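Local coordinates for protein xylulose kinase (PDB 2ITM) that phosphorylates D-xylulose to D-xylulose 5-phosphate with ATP, as a homodimeric sugar kinase of the FGGY family, at residues Ala407-Thr418 with Gln448-Asp458. Residues are numbered along the deposited sequence; the frame is centred on the assembly and turned at random.
Sequences ADISGQQLDYRT and QLPLEQSHLPD
L414 and H455 exchange two backbone bonds: L414 N gives to H455 O at 3.0 Å, and H455 N gives to L414 O at 2.9 Å. This joins strand 451-455, an outermost strand of its sheet, antiparallel to strand 414-417, in the C-terminal FGGY domain. Further along, E452 and Q453 both face Y416 in a classic beta bulge. Y416 O takes E452 N at 2.7 Å and a longer bond from Q453 N at 3.3 Å. Y416 N gives to Q453 O. The Y416 ring runs alongside E452, with CD2 3.8 Å from E452 CB. R403 is its cation-pi partner and also bonds H455 NE2 and Q453 OE1. The R417 chain, extended from CG to NE, carries its guanidinium alongside 448-451. There NH1 makes a weak bond to L449 O, bent to 127°, while NE bonds T391 OG1. Q448 CG lies 3.7 Å above one guanidinium face, and L451 CG is over the opposite one. At the other end, D458 N gives a nearly straight bond (168°) to D408 OD1, on the anti side but out of the carboxylate plane. D458 is the N-cap of helix 459-479, its OD1 accepting from R461 N, and the R461 side chain bridges to D408 OD2, probably offsetting that charge. Backbone pairing thus secures the edge strand, R403 ties it to helix 400-410, and D408 joins that helix to the start of helix 459-479.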
ATOM      1  N   ALA A 407      25.369  -3.571  10.254  1.00 19.11           N
ATOM      2  CA  ALA A 407      26.782  -3.601   9.982  1.00 32.33           C
ATOM      3  C   ALA A 407      27.109  -4.283   8.658  1.00 26.72           C
ATOM      4  O   ALA A 407      27.971  -3.840   7.921  1.00 33.40           O
ATOM      5  CB  ALA A 407      27.498  -4.265  11.117  1.00 29.10           C
ATOM      6  N   ASP A 408      26.393  -5.359   8.368  1.00 38.08           N
ATOM      7  CA  ASP A 408      26.592  -6.122   7.152  1.00 21.86           C
ATOM      8  C   ASP A 408      26.238  -5.302   5.937  1.00 31.24           C
ATOM      9  O   ASP A 408      26.973  -5.250   4.966  1.00 30.32           O
ATOM     10  CB  ASP A 408      25.738  -7.383   7.197  1.00 29.99           C
ATOM     11  CG  ASP A 408      26.185  -8.373   8.266  1.00 31.81           C
ATOM     12  OD1 ASP A 408      27.333  -8.292   8.731  1.00 23.47           O
ATOM     13  OD2 ASP A 408      25.441  -9.275   8.671  1.00 24.59           O
ATOM     14  N   ILE A 409      25.086  -4.650   6.017  1.00 32.74           N
ATOM     15  CA  ILE A 409      24.587  -3.751   4.993  1.00 21.78           C
ATOM     16  C   ILE A 409      25.503  -2.568   4.762  1.00 27.43           C
ATOM     17  O   ILE A 409      25.810  -2.241   3.636  1.00 32.11           O
ATOM     18  CB  ILE A 409      23.179  -3.262   5.366  1.00 18.99           C
ATOM     19  CG1 ILE A 409      22.156  -4.352   5.111  1.00 29.33           C
ATOM     20  CG2 ILE A 409      22.819  -2.033   4.592  1.00 27.13           C
ATOM     21  CD1 ILE A 409      20.786  -3.968   5.456  1.00 23.71           C
ATOM     22  N   SER A 410      25.929  -1.926   5.836  1.00 25.31           N
ATOM     23  CA  SER A 410      26.563  -0.628   5.748  1.00 20.11           C
ATOM     24  C   SER A 410      28.059  -0.682   5.509  1.00 27.55           C
ATOM     25  O   SER A 410      28.640   0.273   5.025  1.00 31.23           O
ATOM     26  CB  SER A 410      26.269   0.197   6.991  1.00 35.87           C
ATOM     27  OG  SER A 410      27.080  -0.187   8.066  1.00 32.44           O
ATOM     28  N   GLY A 411      28.685  -1.783   5.878  1.00 21.44           N
ATOM     29  CA  GLY A 411      30.127  -1.876   5.807  1.00 30.11           C
ATOM     30  C   GLY A 411      30.801  -1.143   6.941  1.00 29.10           C
ATOM     31  O   GLY A 411      31.982  -0.880   6.910  1.00 34.34           O
ATOM     32  N   GLN A 412      30.010  -0.808   7.948  1.00 38.22           N
ATOM     33  CA  GLN A 412      30.446   0.042   9.033  1.00 28.87           C
ATOM     34  C   GLN A 412      30.502  -0.731  10.330  1.00 32.95           C
ATOM     35  O   GLN A 412      29.593  -1.471  10.653  1.00 30.06           O
ATOM     36  CB  GLN A 412      29.478   1.200   9.179  1.00 35.28           C
ATOM     37  CG  GLN A 412      30.102   2.459   9.647  1.00 40.73           C
ATOM     38  CD  GLN A 412      30.956   3.101   8.596  1.00 54.61           C
ATOM     39  OE1 GLN A 412      30.639   3.041   7.417  1.00 51.63           O
ATOM     40  NE2 GLN A 412      32.053   3.728   9.033  1.00 60.26           N
ATOM     41  N   GLN A 413      31.582  -0.556  11.078  1.00 34.71           N
ATOM     42  CA  GLN A 413      31.652  -1.077  12.435  1.00 39.83           C
ATOM     43  C   GLN A 413      30.721  -0.328  13.384  1.00 29.54           C
ATOM     44  O   GLN A 413      30.849   0.875  13.583  1.00 36.31           O
ATOM     45  CB  GLN A 413      33.082  -1.029  12.955  1.00 39.14           C
ATOM     46  CG  GLN A 413      33.209  -1.415  14.422  1.00 62.23           C
ATOM     47  CD  GLN A 413      34.624  -1.337  14.939  1.00 43.95           C
ATOM     48  OE1 GLN A 413      34.901  -0.633  15.903  1.00 56.51           O
ATOM     49  NE2 GLN A 413      35.517  -2.063  14.311  1.00 44.94           N
ATOM     50  N   LEU A 414      29.780  -1.040  13.979  1.00 43.74           N
ATOM     51  CA  LEU A 414      28.821  -0.399  14.876  1.00 43.05           C
ATOM     52  C   LEU A 414      29.033  -0.772  16.336  1.00 42.58           C
ATOM     53  O   LEU A 414      28.849  -1.919  16.731  1.00 38.44           O
ATOM     54  CB  LEU A 414      27.387  -0.713  14.416  1.00 42.97           C
ATOM     55  CG  LEU A 414      27.091  -0.496  12.937  1.00 26.65           C
ATOM     56  CD1 LEU A 414      25.714  -0.914  12.596  1.00 16.48           C
ATOM     57  CD2 LEU A 414      27.358   0.904  12.565  1.00 30.59           C
ATOM     58  N   ASP A 415      29.416   0.220  17.128  1.00 41.37           N
ATOM     59  CA  ASP A 415      29.666   0.061  18.559  1.00 31.06           C
ATOM     60  C   ASP A 415      28.386   0.284  19.370  1.00 28.30           C
ATOM     61  O   ASP A 415      27.918   1.434  19.530  1.00 36.69           O
ATOM     62  CB  ASP A 415      30.686   1.080  19.048  1.00 29.44           C
ATOM     63  CG  ASP A 415      32.072   0.852  18.486  1.00 43.35           C
ATOM     64  OD1 ASP A 415      32.440  -0.308  18.251  1.00 36.14           O
ATOM     65  OD2 ASP A 415      32.803   1.835  18.296  1.00 33.83           O
ATOM     66  N   TYR A 416      27.823  -0.794  19.892  1.00 30.08           N
ATOM     67  CA  TYR A 416      26.654  -0.695  20.741  1.00 27.03           C
ATOM     68  C   TYR A 416      27.016  -0.294  22.160  1.00 43.34           C
ATOM     69  O   TYR A 416      27.858  -0.907  22.799  1.00 37.91           O
ATOM     70  CB  TYR A 416      25.880  -1.998  20.754  1.00 31.83           C
ATOM     71  CG  TYR A 416      24.571  -1.925  21.482  1.00 25.11           C
ATOM     72  CD1 TYR A 416      23.697  -0.883  21.271  1.00 40.93           C
ATOM     73  CD2 TYR A 416      24.209  -2.900  22.380  1.00 32.05           C
ATOM     74  CE1 TYR A 416      22.506  -0.818  21.930  1.00 36.30           C
ATOM     75  CE2 TYR A 416      23.020  -2.842  23.039  1.00 31.04           C
ATOM     76  CZ  TYR A 416      22.171  -1.800  22.814  1.00 38.12           C
ATOM     77  OH  TYR A 416      20.975  -1.753  23.477  1.00 40.15           O
ATOM     78  N   ARG A 417      26.362   0.748  22.643  1.00 44.66           N
ATOM     79  CA  ARG A 417      26.533   1.179  24.013  1.00 41.58           C
ATOM     80  C   ARG A 417      25.177   1.393  24.679  1.00 49.74           C
ATOM     81  O   ARG A 417      24.176   1.582  24.003  1.00 48.62           O
ATOM     82  CB  ARG A 417      27.355   2.460  24.042  1.00 49.99           C
ATOM     83  CG  ARG A 417      28.572   2.452  23.158  1.00 32.66           C
ATOM     84  CD  ARG A 417      29.339   3.744  23.187  1.00 35.77           C
ATOM     85  NE  ARG A 417      30.586   3.683  22.445  1.00 46.04           N
ATOM     86  CZ  ARG A 417      31.737   3.273  22.943  1.00 63.53           C
ATOM     87  NH1 ARG A 417      31.820   2.869  24.193  1.00 53.64           N
ATOM     88  NH2 ARG A 417      32.814   3.258  22.183  1.00 51.19           N
ATOM     89  N   THR A 418      25.157   1.355  26.005  1.00 58.10           N
ATOM     90  CA  THR A 418      23.957   1.647  26.778  1.00 46.60           C
ATOM     91  C   THR A 418      24.020   3.012  27.432  1.00 52.78           C
ATOM     92  O   THR A 418      25.089   3.510  27.736  1.00 50.72           O
ATOM     93  CB  THR A 418      23.749   0.587  27.862  1.00 57.09           C
ATOM     94  OG1 THR A 418      25.004   0.005  28.207  1.00 55.73           O
ATOM     95  CG2 THR A 418      22.960  -0.569  27.322  1.00 41.17           C
ATOM     96  N   GLN A 448      33.129   8.174  27.029  1.00 56.51           N
ATOM     97  CA  GLN A 448      32.187   7.433  26.218  1.00 39.95           C
ATOM     98  C   GLN A 448      31.278   6.627  27.109  1.00 36.33           C
ATOM     99  O   GLN A 448      31.626   6.345  28.240  1.00 54.85           O
ATOM    100  CB  GLN A 448      32.932   6.522  25.279  1.00 53.81           C
ATOM    101  CG  GLN A 448      32.609   6.770  23.857  1.00 58.41           C
ATOM    102  CD  GLN A 448      33.799   7.250  23.098  1.00 66.79           C
ATOM    103  OE1 GLN A 448      34.214   8.389  23.253  1.00 91.60           O
ATOM    104  NE2 GLN A 448      34.367   6.385  22.285  1.00 69.45           N
ATOM    105  N   LEU A 449      30.105   6.268  26.613  1.00 43.03           N
ATOM    106  CA  LEU A 449      29.280   5.304  27.316  1.00 31.79           C
ATOM    107  C   LEU A 449      29.901   3.929  27.273  1.00 39.35           C
ATOM    108  O   LEU A 449      30.809   3.672  26.502  1.00 41.30           O
ATOM    109  CB  LEU A 449      27.864   5.259  26.760  1.00 45.37           C
ATOM    110  CG  LEU A 449      27.129   6.588  26.624  1.00 45.01           C
ATOM    111  CD1 LEU A 449      26.164   6.516  25.484  1.00 42.44           C
ATOM    112  CD2 LEU A 449      26.418   6.966  27.895  1.00 45.70           C
ATOM    113  N   PRO A 450      29.401   3.045  28.117  1.00 48.96           N
ATOM    114  CA  PRO A 450      29.913   1.684  28.190  1.00 48.46           C
ATOM    115  C   PRO A 450      29.742   0.938  26.874  1.00 49.52           C
ATOM    116  O   PRO A 450      28.626   0.808  26.382  1.00 39.39           O
ATOM    117  CB  PRO A 450      29.048   1.058  29.270  1.00 51.38           C
ATOM    118  CG  PRO A 450      28.247   2.179  29.851  1.00 55.40           C
ATOM    119  CD  PRO A 450      28.819   3.464  29.393  1.00 53.98           C
ATOM    120  N   LEU A 451      30.856   0.461  26.334  1.00 42.59           N
ATOM    121  CA  LEU A 451      30.860  -0.456  25.208  1.00 47.67           C
ATOM    122  C   LEU A 451      30.225  -1.803  25.518  1.00 51.43           C
ATOM    123  O   LEU A 451      30.731  -2.567  26.323  1.00 51.45           O
ATOM    124  CB  LEU A 451      32.275  -0.651  24.686  1.00 48.62           C
ATOM    125  CG  LEU A 451      32.440  -0.534  23.174  1.00 63.71           C
ATOM    126  CD1 LEU A 451      33.698  -1.219  22.687  1.00 61.87           C
ATOM    127  CD2 LEU A 451      31.246  -1.073  22.454  1.00 36.28           C
ATOM    128  N   GLU A 452      29.115  -2.091  24.860  1.00 46.50           N
ATOM    129  CA  GLU A 452      28.361  -3.293  25.120  1.00 36.11           C
ATOM    130  C   GLU A 452      28.711  -4.407  24.142  1.00 48.91           C
ATOM    131  O   GLU A 452      28.870  -5.551  24.532  1.00 41.07           O
ATOM    132  CB  GLU A 452      26.874  -2.988  25.055  1.00 48.78           C
ATOM    133  CG  GLU A 452      25.994  -4.040  25.693  1.00 52.72           C
ATOM    134  CD  GLU A 452      26.349  -4.301  27.138  1.00 83.90           C
ATOM    135  OE1 GLU A 452      26.166  -3.393  27.963  1.00 49.08           O
ATOM    136  OE2 GLU A 452      26.812  -5.414  27.448  1.00 70.26           O
ATOM    137  N   GLN A 453      28.833  -4.055  22.868  1.00 45.69           N
ATOM    138  CA  GLN A 453      29.174  -5.005  21.817  1.00 42.20           C
ATOM    139  C   GLN A 453      29.566  -4.275  20.544  1.00 46.77           C
ATOM    140  O   GLN A 453      28.926  -3.311  20.153  1.00 42.21           O
ATOM    141  CB  GLN A 453      28.004  -5.952  21.525  1.00 52.24           C
ATOM    142  CG  GLN A 453      28.288  -6.980  20.418  1.00 27.32           C
ATOM    143  CD  GLN A 453      27.135  -7.905  20.124  1.00 37.60           C
ATOM    144  OE1 GLN A 453      26.017  -7.664  20.545  1.00 47.19           O
ATOM    145  NE2 GLN A 453      27.407  -8.967  19.394  1.00 45.38           N
ATOM    146  N   SER A 454      30.624  -4.745  19.905  1.00 35.89           N
ATOM    147  CA  SER A 454      31.101  -4.156  18.673  1.00 46.91           C
ATOM    148  C   SER A 454      30.829  -5.071  17.465  1.00 44.29           C
ATOM    149  O   SER A 454      31.246  -6.215  17.438  1.00 39.13           O
ATOM    150  CB  SER A 454      32.587  -3.864  18.771  1.00 44.93           C
ATOM    151  OG  SER A 454      32.822  -2.511  19.073  1.00 56.74           O
ATOM    152  N   HIS A 455      30.136  -4.534  16.471  1.00 37.19           N
ATOM    153  CA  HIS A 455      29.715  -5.311  15.322  1.00 31.67           C
ATOM    154  C   HIS A 455      30.560  -5.024  14.105  1.00 33.06           C
ATOM    155  O   HIS A 455      30.527  -3.934  13.572  1.00 41.06           O
ATOM    156  CB  HIS A 455      28.264  -5.038  15.007  1.00 32.21           C
ATOM    157  CG  HIS A 455      27.323  -5.493  16.068  1.00 26.60           C
ATOM    158  ND1 HIS A 455      26.677  -6.706  16.016  1.00 22.98           N
ATOM    159  CD2 HIS A 455      26.910  -4.896  17.205  1.00 23.57           C
ATOM    160  CE1 HIS A 455      25.911  -6.839  17.077  1.00 32.89           C
ATOM    161  NE2 HIS A 455      26.034  -5.756  17.816  1.00 41.74           N
ATOM    162  N   LEU A 456      31.318  -6.018  13.668  1.00 36.78           N
ATOM    163  CA  LEU A 456      32.033  -5.901  12.416  1.00 37.96           C
ATOM    164  C   LEU A 456      31.255  -6.473  11.255  1.00 34.13           C
ATOM    165  O   LEU A 456      30.613  -7.494  11.371  1.00 41.68           O
ATOM    166  CB  LEU A 456      33.420  -6.515  12.502  1.00 46.66           C
ATOM    167  CG  LEU A 456      34.522  -5.557  12.920  1.00 52.73           C
ATOM    168  CD1 LEU A 456      35.495  -6.271  13.796  1.00 99.56           C
ATOM    169  CD2 LEU A 456      35.224  -4.958  11.732  1.00 68.15           C
ATOM    170  N   PRO A 457      31.300  -5.772  10.137  1.00 32.21           N
ATOM    171  CA  PRO A 457      30.666  -6.239   8.911  1.00 35.97           C
ATOM    172  C   PRO A 457      31.177  -7.609   8.508  1.00 31.12           C
ATOM    173  O   PRO A 457      32.375  -7.814   8.426  1.00 32.75           O
ATOM    174  CB  PRO A 457      31.080  -5.190   7.878  1.00 25.08           C
ATOM    175  CG  PRO A 457      31.878  -4.184   8.612  1.00 39.29           C
ATOM    176  CD  PRO A 457      32.340  -4.774   9.873  1.00 32.58           C
ATOM    177  N   ASP A 458      30.261  -8.532   8.261  1.00 32.64           N
ATOM    178  CA  ASP A 458      30.611  -9.789   7.631  1.00 31.48           C
ATOM    179  C   ASP A 458      30.834  -9.626   6.137  1.00 31.30           C
ATOM    180  O   ASP A 458      29.983  -9.119   5.435  1.00 39.47           O
ATOM    181  CB  ASP A 458      29.565 -10.856   7.904  1.00 18.74           C
ATOM    182  CG  ASP A 458      29.918 -12.179   7.290  1.00 36.04           C
ATOM    183  OD1 ASP A 458      29.385 -12.492   6.224  1.00 26.77           O
ATOM    184  OD2 ASP A 458      30.712 -12.971   7.804  1.00 35.08           O
TER